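Local coordinates for protein alpha-toxin (Clostridium novyi, PDB 2VK9) that is a large clostridial toxin, modelled here as its catalytic domain, which belongs to the TcdA/TcdB glycosyltransferase family and has a GT-A type fold, at residues T145-E157 against F173-K185. Residues are numbered along the deposited sequence; the frame is centred on the assembly and turned at random.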
# COMPACT_ATOMS: atom_id res chain seq x y z
N THR A 145 20.65 -7.21 1.70
CA THR A 145 21.85 -6.97 0.93
C THR A 145 22.76 -8.19 0.99
O THR A 145 23.19 -8.71 -0.04
CB THR A 145 22.60 -5.71 1.42
OG1 THR A 145 21.79 -4.55 1.19
CG2 THR A 145 23.93 -5.53 0.68
N ALA A 146 23.03 -8.67 2.20
CA ALA A 146 23.91 -9.82 2.37
C ALA A 146 23.41 -11.00 1.54
O ALA A 146 24.18 -11.58 0.78
CB ALA A 146 24.04 -10.19 3.84
N ILE A 147 22.12 -11.32 1.66
CA ILE A 147 21.53 -12.45 0.94
C ILE A 147 21.79 -12.32 -0.55
O ILE A 147 22.25 -13.27 -1.17
CB ILE A 147 20.00 -12.57 1.16
CG1 ILE A 147 19.69 -12.88 2.63
CG2 ILE A 147 19.40 -13.63 0.24
CD1 ILE A 147 20.39 -14.11 3.15
N ILE A 148 21.52 -11.13 -1.10
CA ILE A 148 21.72 -10.87 -2.53
C ILE A 148 23.19 -10.94 -2.91
O ILE A 148 23.56 -11.78 -3.72
CB ILE A 148 21.09 -9.53 -2.98
CG1 ILE A 148 19.57 -9.62 -2.96
CG2 ILE A 148 21.55 -9.15 -4.38
CD1 ILE A 148 18.88 -8.28 -3.09
N GLN A 149 24.00 -10.07 -2.31
CA GLN A 149 25.43 -9.97 -2.63
C GLN A 149 26.21 -11.26 -2.42
O GLN A 149 27.11 -11.57 -3.18
CB GLN A 149 26.08 -8.85 -1.82
CG GLN A 149 25.65 -7.44 -2.22
CD GLN A 149 26.00 -7.08 -3.67
OE1 GLN A 149 27.05 -7.49 -4.20
NE2 GLN A 149 25.13 -6.30 -4.30
N GLU A 150 25.87 -12.01 -1.39
CA GLU A 150 26.61 -13.22 -1.08
C GLU A 150 26.26 -14.37 -2.04
O GLU A 150 27.11 -15.23 -2.31
CB GLU A 150 26.38 -13.63 0.37
CG GLU A 150 27.60 -14.23 1.04
CD GLU A 150 28.78 -13.26 1.14
OE1 GLU A 150 28.55 -12.04 1.32
OE2 GLU A 150 29.94 -13.73 1.06
N SER A 151 25.03 -14.39 -2.53
CA SER A 151 24.55 -15.44 -3.43
C SER A 151 24.96 -15.13 -4.86
O SER A 151 25.23 -16.03 -5.64
CB SER A 151 23.03 -15.54 -3.37
OG SER A 151 22.44 -14.28 -3.68
N SER A 152 24.99 -13.84 -5.19
CA SER A 152 25.50 -13.38 -6.47
C SER A 152 26.93 -13.88 -6.65
O SER A 152 27.25 -14.52 -7.65
CB SER A 152 25.45 -11.86 -6.55
OG SER A 152 24.11 -11.40 -6.67
N LYS A 153 27.77 -13.61 -5.65
CA LYS A 153 29.15 -14.05 -5.64
C LYS A 153 29.28 -15.55 -5.94
O LYS A 153 29.99 -15.94 -6.86
CB LYS A 153 29.79 -13.71 -4.30
CG LYS A 153 31.30 -13.70 -4.31
CD LYS A 153 31.90 -13.32 -2.97
CE LYS A 153 33.40 -13.45 -3.03
NZ LYS A 153 34.06 -12.77 -1.89
N VAL A 154 28.56 -16.37 -5.17
CA VAL A 154 28.71 -17.83 -5.27
C VAL A 154 28.38 -18.34 -6.67
O VAL A 154 29.07 -19.23 -7.18
CB VAL A 154 27.89 -18.57 -4.17
CG1 VAL A 154 27.83 -20.07 -4.43
CG2 VAL A 154 28.49 -18.31 -2.80
N ILE A 155 27.36 -17.76 -7.30
CA ILE A 155 26.91 -18.22 -8.61
C ILE A 155 27.76 -17.66 -9.76
O ILE A 155 27.99 -18.37 -10.75
CB ILE A 155 25.38 -17.96 -8.82
CG1 ILE A 155 24.55 -18.81 -7.84
CG2 ILE A 155 24.93 -18.25 -10.26
CD1 ILE A 155 24.88 -20.33 -7.82
N ILE A 156 28.24 -16.42 -9.63
CA ILE A 156 29.14 -15.85 -10.64
C ILE A 156 30.45 -16.64 -10.72
O ILE A 156 30.94 -16.93 -11.82
CB ILE A 156 29.42 -14.35 -10.40
CG1 ILE A 156 28.19 -13.51 -10.74
CG2 ILE A 156 30.61 -13.87 -11.23
CD1 ILE A 156 28.35 -11.99 -10.55
N GLU A 157 31.00 -17.02 -9.58
CA GLU A 157 32.29 -17.71 -9.55
C GLU A 157 32.20 -19.18 -9.98
O GLU A 157 33.19 -19.76 -10.42
CB GLU A 157 32.96 -17.58 -8.19
CG GLU A 157 33.47 -16.17 -7.92
CD GLU A 157 33.83 -15.96 -6.46
OE1 GLU A 157 33.65 -16.91 -5.66
OE2 GLU A 157 34.28 -14.84 -6.12
N PHE A 173 21.27 -16.15 -14.81
CA PHE A 173 21.79 -15.75 -13.50
C PHE A 173 20.74 -15.79 -12.39
O PHE A 173 20.90 -16.51 -11.40
CB PHE A 173 22.38 -14.34 -13.63
CG PHE A 173 22.89 -13.76 -12.35
CD1 PHE A 173 24.08 -14.22 -11.78
CD2 PHE A 173 22.21 -12.73 -11.72
CE1 PHE A 173 24.56 -13.67 -10.60
CE2 PHE A 173 22.69 -12.17 -10.54
CZ PHE A 173 23.87 -12.65 -9.98
N TYR A 174 19.67 -15.04 -12.57
CA TYR A 174 18.64 -14.90 -11.55
C TYR A 174 17.93 -16.21 -11.22
O TYR A 174 17.45 -16.38 -10.09
CB TYR A 174 17.64 -13.82 -11.93
CG TYR A 174 18.26 -12.46 -12.17
CD1 TYR A 174 18.70 -11.68 -11.11
CD2 TYR A 174 18.41 -11.97 -13.46
CE1 TYR A 174 19.27 -10.43 -11.33
CE2 TYR A 174 18.97 -10.72 -13.69
CZ TYR A 174 19.40 -9.96 -12.62
OH TYR A 174 19.97 -8.72 -12.85
N SER A 175 17.86 -17.12 -12.18
CA SER A 175 17.28 -18.45 -11.95
C SER A 175 18.12 -19.28 -11.00
O SER A 175 17.60 -19.87 -10.05
CB SER A 175 17.11 -19.22 -13.27
OG SER A 175 16.16 -18.58 -14.09
N ASP A 176 19.43 -19.32 -11.26
CA ASP A 176 20.37 -20.06 -10.44
C ASP A 176 20.58 -19.39 -9.10
O ASP A 176 20.69 -20.07 -8.07
CB ASP A 176 21.72 -20.26 -11.16
CG ASP A 176 21.74 -21.51 -12.05
OD1 ASP A 176 21.49 -22.63 -11.54
OD2 ASP A 176 22.03 -21.37 -13.27
N ARG A 177 20.64 -18.05 -9.11
CA ARG A 177 20.80 -17.28 -7.88
C ARG A 177 19.62 -17.50 -6.93
O ARG A 177 19.82 -17.62 -5.72
CB ARG A 177 20.97 -15.79 -8.17
CG ARG A 177 21.36 -14.98 -6.94
CD ARG A 177 21.61 -13.52 -7.25
NE ARG A 177 20.37 -12.77 -7.46
CZ ARG A 177 20.32 -11.45 -7.65
NH1 ARG A 177 21.43 -10.72 -7.65
NH2 ARG A 177 19.15 -10.85 -7.83
N MET A 178 18.41 -17.56 -7.48
CA MET A 178 17.20 -17.76 -6.70
C MET A 178 17.18 -19.12 -5.99
O MET A 178 16.70 -19.22 -4.86
CB MET A 178 15.95 -17.60 -7.56
CG MET A 178 14.62 -17.75 -6.80
SD MET A 178 14.26 -16.44 -5.59
CE MET A 178 14.56 -15.00 -6.62
N LYS A 179 17.69 -20.14 -6.67
CA LYS A 179 17.75 -21.49 -6.09
C LYS A 179 18.55 -21.44 -4.79
O LYS A 179 18.22 -22.14 -3.83
CB LYS A 179 18.41 -22.48 -7.06
CG LYS A 179 17.62 -22.79 -8.33
CD LYS A 179 18.28 -23.94 -9.10
CE LYS A 179 17.84 -24.00 -10.58
NZ LYS A 179 18.78 -24.82 -11.41
N LEU A 180 19.58 -20.60 -4.78
CA LEU A 180 20.46 -20.46 -3.63
C LEU A 180 19.87 -19.51 -2.58
O LEU A 180 19.95 -19.79 -1.37
CB LEU A 180 21.84 -19.98 -4.10
CG LEU A 180 23.00 -20.04 -3.10
CD1 LEU A 180 23.33 -21.49 -2.75
CD2 LEU A 180 24.22 -19.31 -3.65
N ILE A 181 19.31 -18.39 -3.03
CA ILE A 181 18.57 -17.46 -2.16
C ILE A 181 17.46 -18.20 -1.40
O ILE A 181 17.27 -17.96 -0.21
CB ILE A 181 18.00 -16.25 -2.93
CG1 ILE A 181 19.13 -15.30 -3.32
CG2 ILE A 181 16.97 -15.50 -2.09
CD1 ILE A 181 18.72 -14.17 -4.25
N TYR A 182 16.76 -19.09 -2.09
CA TYR A 182 15.77 -19.94 -1.43
C TYR A 182 16.38 -20.69 -0.26
O TYR A 182 15.83 -20.68 0.83
CB TYR A 182 15.14 -20.93 -2.43
CG TYR A 182 14.15 -21.90 -1.82
CD1 TYR A 182 12.82 -21.53 -1.61
CD2 TYR A 182 14.53 -23.19 -1.45
CE1 TYR A 182 11.91 -22.42 -1.05
CE2 TYR A 182 13.62 -24.08 -0.89
CZ TYR A 182 12.31 -23.69 -0.69
OH TYR A 182 11.40 -24.57 -0.14
N ARG A 183 17.53 -21.32 -0.48
CA ARG A 183 18.21 -22.10 0.56
C ARG A 183 18.62 -21.25 1.77
O ARG A 183 18.52 -21.70 2.91
CB ARG A 183 19.43 -22.83 -0.01
CG ARG A 183 19.18 -24.28 -0.39
CD ARG A 183 20.34 -24.83 -1.19
NE ARG A 183 20.13 -26.24 -1.53
CZ ARG A 183 20.43 -26.79 -2.71
NH1 ARG A 183 20.95 -26.06 -3.69
NH2 ARG A 183 20.20 -28.09 -2.91
N TYR A 184 19.10 -20.04 1.50
CA TYR A 184 19.47 -19.10 2.54
C TYR A 184 18.25 -18.75 3.38
O TYR A 184 18.30 -18.84 4.61
CB TYR A 184 20.07 -17.83 1.94
CG TYR A 184 21.45 -18.00 1.31
CD1 TYR A 184 21.92 -17.08 0.37
CD2 TYR A 184 22.28 -19.06 1.66
CE1 TYR A 184 23.18 -17.22 -0.20
CE2 TYR A 184 23.53 -19.21 1.09
CZ TYR A 184 23.98 -18.28 0.16
OH TYR A 184 25.24 -18.44 -0.40
N LYS A 185 17.17 -18.38 2.71
CA LYS A 185 15.92 -18.00 3.37
C LYS A 185 15.40 -19.16 4.20
O LYS A 185 14.84 -18.96 5.28
CB LYS A 185 14.87 -17.58 2.35
CG LYS A 185 15.17 -16.28 1.64
CD LYS A 185 14.09 -15.92 0.65
CE LYS A 185 13.95 -14.41 0.54
NZ LYS A 185 12.64 -14.00 -0.05
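S151 is the small knob at the middle of this helix pair, set in a hollow walled by R177, L180, I181 and Y184; its CB lies 3.6 Å from CE1 of the Y184 ring. Consistent with so small a knob, S151 CA and R177 CA are the nearest CA pair, 6.1 Å apart. One turn on, I155 fills the next hollow, among F173, D176, R177 and L180, its CG2 branch 3.9 Å from D176 CB. Y184 returns the fit from the other helix, lodging among I147, E150, V154 and S151, while F213 of helix 201-213 meets its ring edge-to-face. Segments 145-157 and 173-185, on successive helices 140-157 and 173-195 of the catalytic domain, pack knobs-into-holes with N-to-C directions 125° apart. L180 CD2 butts against V154 CG1 at 3.8 Å, the two side chains crossing at about a right angle. R177, bent at chi3 (75°), sends NH1 to S152 OG (2.9 Å, N-H...O 155°) nearly in its guanidinium plane, and NH2 hydrogen-bonds to F464 O. S152 OG donates to I148 O from above the carbonyl plane and borders the edge of the F173 ring, whose CE1 meets I156 CG1 at 3.6 Å.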